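Local coordinates for xanthomonas outer protein D (Xanthomonas euvesicatoria, PDB 2OIX), which is a secreted virulence effector whose catalytic domain acts as a deSUMOylating cysteine protease of the Ulp1 family, at residues 43-46 with 47-50. The protein carries 1 engineered substitution. Sequence-based numbering, arbitrary orientation.
Sequences SADP and DQQA
Asp45 caps the first turn of helix 46-57, and the extended side chain of Gln48 reaches across to Ser43. The Asp45 carboxylate accepts a weak capping bond from the backbone of Gln48, with Gln48 N 3.3 Å from Asp45 OD1. Asp45 OD1 also lies 2.9 Å from Asp47 N. Asp45 CG stands anti to its own backbone N (chi1 179°), which swings the carboxylate over the start of the helix.

The other carboxylate oxygen meets carbon: Asp45 OD2 is 3.4 Å from Gln48 CG. The two side chains cross at about a right angle, yet the carboxylate and amide planes are only 26° apart. Extended beyond CG, Gln48 carries its amide past Asp45 CB to Ser43. There Ser43 OG donates to Gln48 OE1 at 2.6 Å. The hydroxyl comes from above the carbonyl plane, 44° out of it. Ser43 OG also accepts a weak bond from Asp45 N. The hydroxyl thus links the loop to the helix, and the loop to itself only weakly.

Backbone bonds support this end. Asp45 O accepts from Gln49 N at 3.2 Å, and Pro46 O accepts from Ala50 N at 2.7 Å. Gln48 N adds a weak bond to Asp45 O. Gln49 reaches back along the chain, where its NE2 is hydrogen-bonded to Leu41 O. Asp47 OD1 has a long, weak ion pair with Arg54, further along the same helix.

The site lies on the surface of the Ulp1-family catalytic domain, where the loop after helix 35-40 leads into helix 46-57. Proline directly after the capping residue suits the first turn, since it has no N-H, and an N-H at that position would find no acceptor within the helix. Together these features make an aspartate N-cap followed by proline at position N1.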
loop_
_atom_site.group_PDB
_atom_site.type_symbol
_atom_site.label_atom_id
_atom_site.label_comp_id
_atom_site.label_asym_id
_atom_site.label_seq_id
_atom_site.Cartn_x
_atom_site.Cartn_y
_atom_site.Cartn_z
ATOM N N SER A 43 -5.164 4.806 -16.263
ATOM C CA SER A 43 -5.939 5.843 -16.966
ATOM C C SER A 43 -5.823 5.730 -18.487
ATOM O O SER A 43 -4.819 5.218 -19.001
ATOM C CB SER A 43 -5.490 7.233 -16.497
ATOM O OG SER A 43 -5.976 8.279 -17.341
ATOM N N ALA A 44 -6.844 6.195 -19.213
ATOM C CA ALA A 44 -6.801 6.141 -20.702
ATOM C C ALA A 44 -6.075 7.340 -21.306
ATOM O O ALA A 44 -5.457 7.242 -22.392
ATOM C CB ALA A 44 -8.194 6.007 -21.302
ATOM N N ASP A 45 -6.162 8.461 -20.592
ATOM C CA ASP A 45 -5.380 9.662 -20.843
ATOM C C ASP A 45 -3.912 9.327 -20.626
ATOM O O ASP A 45 -3.474 9.104 -19.506
ATOM C CB ASP A 45 -5.810 10.799 -19.902
ATOM C CG ASP A 45 -4.989 12.088 -20.102
ATOM O OD1 ASP A 45 -3.890 12.060 -20.724
ATOM O OD2 ASP A 45 -5.448 13.148 -19.632
ATOM N N PRO A 46 -3.148 9.293 -21.723
ATOM C CA PRO A 46 -1.744 8.914 -21.688
ATOM C C PRO A 46 -0.892 9.747 -20.708
ATOM O O PRO A 46 0.075 9.092 -19.996
ATOM C CB PRO A 46 -1.292 9.152 -23.137
ATOM C CG PRO A 46 -2.549 8.907 -23.932
ATOM C CD PRO A 46 -3.606 9.591 -23.095
ATOM N N ASP A 47 -1.112 11.123 -20.856
ATOM C CA ASP A 47 -0.424 12.003 -19.896
ATOM C C ASP A 47 -0.769 11.812 -18.400
ATOM O O ASP A 47 0.056 12.137 -17.537
ATOM C CB ASP A 47 -0.583 13.468 -20.269
ATOM C CG ASP A 47 0.691 14.247 -20.048
ATOM O OD1 ASP A 47 1.540 13.781 -19.249
ATOM O OD2 ASP A 47 0.853 15.304 -20.687
ATOM N N GLN A 48 -1.972 11.320 -18.092
ATOM C CA GLN A 48 -2.318 10.972 -16.697
ATOM C C GLN A 48 -1.492 9.751 -16.240
ATOM O O GLN A 48 -0.993 9.693 -15.106
ATOM C CB GLN A 48 -3.805 10.628 -16.548
ATOM C CG GLN A 48 -4.793 11.826 -16.577
ATOM C CD GLN A 48 -6.208 11.456 -16.069
ATOM O OE1 GLN A 48 -6.466 10.299 -15.718
ATOM N NE2 GLN A 48 -7.132 12.452 -16.037
ATOM N N GLN A 49 -1.395 8.768 -17.122
ATOM C CA GLN A 49 -0.693 7.527 -16.810
ATOM C C GLN A 49 0.822 7.751 -16.731
ATOM O O GLN A 49 1.480 7.239 -15.839
ATOM C CB GLN A 49 -1.061 6.457 -17.835
ATOM C CG GLN A 49 -0.192 5.229 -17.804
ATOM C CD GLN A 49 -0.523 4.296 -18.941
ATOM O OE1 GLN A 49 -0.054 4.470 -20.078
ATOM N NE2 GLN A 49 -1.362 3.310 -18.654
ATOM N N ALA A 50 1.352 8.549 -17.655
ATOM C CA ALA A 50 2.768 8.917 -17.665
ATOM C C ALA A 50 3.168 9.618 -16.376
ATOM O O ALA A 50 4.182 9.276 -15.764
ATOM C CB ALA A 50 3.089 9.802 -18.890
#